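Local coordinates for protein glucokinase (Leishmania braziliensis MHOM/BR/75/M2904, PDB 6EDI) that probably phosphorylates D-glucose, using ATP as phosphate donor, and forms a dimer, at residues 199-211 and 341-353. Residues are numbered along the deposited sequence; the frame is centred on the assembly and turned at random.
Sequences TIGRGRCMVVAPG and FLPLTCVLMGDNV
The carbonyl oxygen R204 O is approached by three donors: T345 N at 3.1 Å and, both weakly, L344 N and a water that also lies within bonding distance of I200 O and T345 OG1, with more acceptors around it than it has protons to give. From this knot two neighbouring parallel strands run on, 205-210 and 345-348, within the mixed sheet of an actin-like ATPase (ASKHA) domain. They illustrate how parallel strands share bonds: M206 reaches over with both its polar backbone atoms, N to T345 O and O to V347 N, and V208 does the same with V347 O and M349 N. The V208 N bond is almost straight at 177°.

One face of the pair carries C205, T345, V207 and V347. C205 SG, swung anti to its own nitrogen (chi1 177°), lies against T345 OG1. The same sulfur, C205 SG, packs 3.6 Å from V347 CG2. Further along, V207 CG1 meets M349 SD at 3.6 Å, the two side chains crossing at a slant, while A162 and V165 of helix 157-170 pack on V207 and M349 respectively. The other face carries M206 and C346. The bend at chi2 (67°) brings M206 SD beside the F341 ring, at the end of helix 317-341, for a Met-aromatic contact, 4.5 Å from the ring centroid and oblique to it.

At the N-terminal end of the strand pair, the extended R204 side chain sends NH1 to F341 O at 2.9 Å, the acceptor close to the guanidinium plane; its NH2 bonds A232 O of the second subunit, tying this corner to the dimer interface. At the far end a second water accepts a bond from N352 N and donates one to P210 O, and P210 CG rests 3.6 Å from V353 CG2.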
loop_
_atom_site.group_PDB
_atom_site.type_symbol
_atom_site.label_atom_id
_atom_site.label_comp_id
_atom_site.label_asym_id
_atom_site.label_seq_id
_atom_site.Cartn_x
_atom_site.Cartn_y
_atom_site.Cartn_z
ATOM N N THR A 199 -11.769 -1.462 18.576
ATOM C CA THR A 199 -10.354 -1.537 18.241
ATOM C C THR A 199 -10.308 -1.580 16.726
ATOM O O THR A 199 -11.329 -1.893 16.100
ATOM C CB THR A 199 -9.734 -2.827 18.813
ATOM O OG1 THR A 199 -8.388 -2.976 18.342
ATOM C CG2 THR A 199 -10.561 -4.033 18.399
ATOM N N ILE A 200 -9.175 -1.237 16.113
ATOM C CA ILE A 200 -9.034 -1.510 14.677
ATOM C C ILE A 200 -8.751 -2.993 14.507
ATOM O O ILE A 200 -9.028 -3.581 13.463
ATOM C CB ILE A 200 -7.910 -0.701 13.995
ATOM C CG1 ILE A 200 -6.565 -0.919 14.696
ATOM C CG2 ILE A 200 -8.262 0.786 13.951
ATOM C CD1 ILE A 200 -5.374 -0.467 13.843
ATOM N N GLY A 201 -8.202 -3.603 15.552
ATOM C CA GLY A 201 -7.925 -5.031 15.527
ATOM C C GLY A 201 -6.641 -5.387 14.802
ATOM O O GLY A 201 -5.921 -4.505 14.332
ATOM N N ARG A 202 -6.343 -6.685 14.730
ATOM C CA ARG A 202 -5.131 -7.171 14.067
ATOM C C ARG A 202 -5.347 -7.420 12.574
ATOM O O ARG A 202 -5.535 -8.564 12.129
ATOM C CB ARG A 202 -4.621 -8.448 14.734
ATOM C CG ARG A 202 -4.326 -8.271 16.206
ATOM C CD ARG A 202 -2.894 -8.640 16.530
ATOM N NE ARG A 202 -2.552 -8.259 17.895
ATOM C CZ ARG A 202 -2.327 -9.120 18.876
ATOM N NH1 ARG A 202 -2.377 -10.426 18.641
ATOM N NH2 ARG A 202 -2.030 -8.673 20.088
ATOM N N GLY A 203 -5.310 -6.336 11.808
ATOM C CA GLY A 203 -5.454 -6.394 10.367
ATOM C C GLY A 203 -5.225 -5.016 9.788
ATOM O O GLY A 203 -4.961 -4.054 10.526
ATOM N N ARG A 204 -5.311 -4.900 8.472
ATOM C CA ARG A 204 -5.079 -3.604 7.862
ATOM C C ARG A 204 -6.221 -2.663 8.148
ATOM O O ARG A 204 -7.392 -3.057 8.182
ATOM C CB ARG A 204 -4.909 -3.710 6.347
ATOM C CG ARG A 204 -3.541 -4.190 5.900
ATOM C CD ARG A 204 -3.531 -4.444 4.401
ATOM N NE ARG A 204 -2.207 -4.844 3.936
ATOM C CZ ARG A 204 -1.966 -5.241 2.697
ATOM N NH1 ARG A 204 -2.966 -5.266 1.829
ATOM N NH2 ARG A 204 -0.738 -5.586 2.327
ATOM N N CYS A 205 -5.862 -1.400 8.322
ATOM C CA CYS A 205 -6.830 -0.326 8.421
ATOM C C CYS A 205 -6.545 0.688 7.305
ATOM O O CYS A 205 -5.473 1.301 7.258
ATOM C CB CYS A 205 -6.725 0.330 9.797
ATOM S SG CYS A 205 -7.810 1.731 9.988
ATOM N N MET A 206 -7.497 0.857 6.398
ATOM C CA MET A 206 -7.381 1.858 5.342
ATOM C C MET A 206 -7.990 3.168 5.826
ATOM O O MET A 206 -9.145 3.205 6.261
ATOM C CB MET A 206 -8.065 1.366 4.057
ATOM C CG MET A 206 -8.048 2.381 2.931
ATOM S SD MET A 206 -6.384 2.679 2.326
ATOM C CE MET A 206 -6.596 4.351 1.719
ATOM N N VAL A 207 -7.202 4.237 5.770
ATOM C CA VAL A 207 -7.638 5.531 6.309
ATOM C C VAL A 207 -7.815 6.543 5.188
ATOM O O VAL A 207 -6.895 6.757 4.391
ATOM C CB VAL A 207 -6.628 6.079 7.300
ATOM C CG1 VAL A 207 -7.128 7.371 7.908
ATOM C CG2 VAL A 207 -6.328 5.031 8.391
ATOM N N VAL A 208 -9.000 7.146 5.121
ATOM C CA VAL A 208 -9.285 8.214 4.160
ATOM C C VAL A 208 -9.817 9.431 4.924
ATOM O O VAL A 208 -10.553 9.254 5.884
ATOM C CB VAL A 208 -10.306 7.735 3.111
ATOM C CG1 VAL A 208 -10.755 8.878 2.231
ATOM C CG2 VAL A 208 -9.689 6.652 2.261
ATOM N N ALA A 209 -9.431 10.645 4.521
ATOM C CA ALA A 209 -9.838 11.870 5.238
ATOM C C ALA A 209 -10.208 12.979 4.270
ATOM O O ALA A 209 -9.334 13.671 3.733
ATOM C CB ALA A 209 -8.746 12.341 6.162
ATOM N N PRO A 210 -11.508 13.163 4.038
ATOM C CA PRO A 210 -11.872 14.230 3.096
ATOM C C PRO A 210 -11.824 15.601 3.746
ATOM O O PRO A 210 -11.969 15.717 4.961
ATOM C CB PRO A 210 -13.313 13.875 2.700
ATOM C CG PRO A 210 -13.839 13.032 3.829
ATOM C CD PRO A 210 -12.653 12.309 4.410
ATOM N N GLY A 211 -11.605 16.622 2.924
ATOM C CA GLY A 211 -11.521 18.005 3.360
ATOM C C GLY A 211 -11.255 18.883 2.152
ATOM O O GLY A 211 -11.924 18.743 1.128
ATOM N N PHE A 341 -6.471 -3.277 -1.032
ATOM C CA PHE A 341 -5.789 -3.587 0.214
ATOM C C PHE A 341 -6.442 -4.675 1.082
ATOM O O PHE A 341 -5.836 -5.137 2.082
ATOM C CB PHE A 341 -5.684 -2.291 1.029
ATOM C CG PHE A 341 -4.899 -1.211 0.350
ATOM C CD1 PHE A 341 -3.571 -1.425 -0.000
ATOM C CD2 PHE A 341 -5.476 0.040 0.094
ATOM C CE1 PHE A 341 -2.812 -0.426 -0.600
ATOM C CE2 PHE A 341 -4.734 1.059 -0.519
ATOM C CZ PHE A 341 -3.400 0.826 -0.879
ATOM N N LEU A 342 -7.672 -5.062 0.726
ATOM C CA LEU A 342 -8.491 -6.005 1.533
ATOM C C LEU A 342 -8.356 -5.778 3.052
ATOM O O LEU A 342 -7.946 -6.668 3.803
ATOM C CB LEU A 342 -8.230 -7.471 1.137
ATOM C CG LEU A 342 -8.579 -7.852 -0.297
ATOM C CD1 LEU A 342 -8.138 -9.293 -0.623
ATOM C CD2 LEU A 342 -10.079 -7.694 -0.559
ATOM N N PRO A 343 -8.721 -4.567 3.517
ATOM C CA PRO A 343 -8.487 -4.184 4.906
ATOM C C PRO A 343 -9.504 -4.808 5.850
ATOM O O PRO A 343 -10.634 -5.075 5.451
ATOM C CB PRO A 343 -8.651 -2.644 4.878
ATOM C CG PRO A 343 -9.623 -2.393 3.752
ATOM C CD PRO A 343 -9.277 -3.459 2.717
ATOM N N LEU A 344 -9.096 -5.033 7.096
ATOM C CA LEU A 344 -10.026 -5.426 8.156
ATOM C C LEU A 344 -11.004 -4.285 8.411
ATOM O O LEU A 344 -12.212 -4.490 8.590
ATOM C CB LEU A 344 -9.245 -5.734 9.448
ATOM C CG LEU A 344 -10.009 -6.253 10.668
ATOM C CD1 LEU A 344 -10.916 -7.427 10.282
ATOM C CD2 LEU A 344 -9.057 -6.619 11.827
ATOM N N THR A 345 -10.465 -3.074 8.424
ATOM C CA THR A 345 -11.269 -1.897 8.695
ATOM C C THR A 345 -10.969 -0.806 7.690
ATOM O O THR A 345 -9.886 -0.754 7.085
ATOM C CB THR A 345 -11.016 -1.340 10.105
ATOM O OG1 THR A 345 -9.639 -0.967 10.220
ATOM C CG2 THR A 345 -11.371 -2.373 11.187
ATOM N N CYS A 346 -11.933 0.077 7.508
ATOM C CA CYS A 346 -11.696 1.290 6.756
ATOM C C CYS A 346 -12.249 2.420 7.594
ATOM O O CYS A 346 -13.375 2.336 8.080
ATOM C CB CYS A 346 -12.400 1.251 5.409
ATOM S SG CYS A 346 -12.323 2.799 4.505
ATOM N N VAL A 347 -11.438 3.455 7.775
ATOM C CA VAL A 347 -11.800 4.581 8.628
ATOM C C VAL A 347 -11.973 5.853 7.812
ATOM O O VAL A 347 -11.089 6.246 7.039
ATOM C CB VAL A 347 -10.731 4.831 9.685
ATOM C CG1 VAL A 347 -10.972 6.190 10.367
ATOM C CG2 VAL A 347 -10.704 3.700 10.702
ATOM N N LEU A 348 -13.115 6.511 7.995
ATOM C CA LEU A 348 -13.357 7.796 7.353
ATOM C C LEU A 348 -13.194 8.846 8.435
ATOM O O LEU A 348 -13.892 8.801 9.452
ATOM C CB LEU A 348 -14.770 7.851 6.757
ATOM C CG LEU A 348 -15.090 7.157 5.428
ATOM C CD1 LEU A 348 -14.783 5.689 5.484
ATOM C CD2 LEU A 348 -16.571 7.381 5.038
ATOM N N MET A 349 -12.267 9.780 8.243
ATOM C CA MET A 349 -11.958 10.714 9.324
ATOM C C MET A 349 -11.677 12.147 8.876
ATOM O O MET A 349 -11.824 12.492 7.697
ATOM C CB MET A 349 -10.806 10.154 10.165
ATOM C CG MET A 349 -9.421 10.284 9.548
ATOM S SD MET A 349 -8.195 9.466 10.601
ATOM C CE MET A 349 -6.714 10.379 10.246
ATOM N N GLY A 350 -11.312 12.999 9.830
ATOM C CA GLY A 350 -11.083 14.406 9.532
ATOM C C GLY A 350 -12.213 15.312 10.004
ATOM O O GLY A 350 -13.330 14.842 10.268
ATOM N N ASP A 351 -11.917 16.605 10.100
ATOM C CA ASP A 351 -12.881 17.606 10.582
ATOM C C ASP A 351 -14.210 17.604 9.809
ATOM O O ASP A 351 -15.288 17.667 10.413
ATOM C CB ASP A 351 -12.258 19.009 10.540
ATOM C CG ASP A 351 -10.982 19.112 11.350
ATOM O OD1 ASP A 351 -10.928 18.552 12.467
ATOM O OD2 ASP A 351 -10.028 19.762 10.866
ATOM N N ASN A 352 -14.130 17.525 8.482
ATOM C CA ASN A 352 -15.324 17.451 7.651
ATOM C C ASN A 352 -16.217 16.261 7.939
ATOM O O ASN A 352 -17.429 16.399 7.979
ATOM C CB ASN A 352 -14.983 17.506 6.163
ATOM C CG ASN A 352 -14.835 18.930 5.654
ATOM O OD1 ASN A 352 -13.936 19.227 4.867
ATOM N ND2 ASN A 352 -15.721 19.827 6.107
ATOM N N VAL A 353 -15.630 15.088 8.147
ATOM C CA VAL A 353 -16.446 13.926 8.448
ATOM C C VAL A 353 -17.123 14.088 9.798
ATOM O O VAL A 353 -18.294 13.735 9.957
ATOM C CB VAL A 353 -15.634 12.628 8.355
ATOM C CG1 VAL A 353 -16.291 11.494 9.154
ATOM C CG2 VAL A 353 -15.501 12.258 6.902
HETATM O O HOH W 1 -7.898 -2.835 11.104
HETATM O O HOH W 2 -11.735 17.809 7.008
#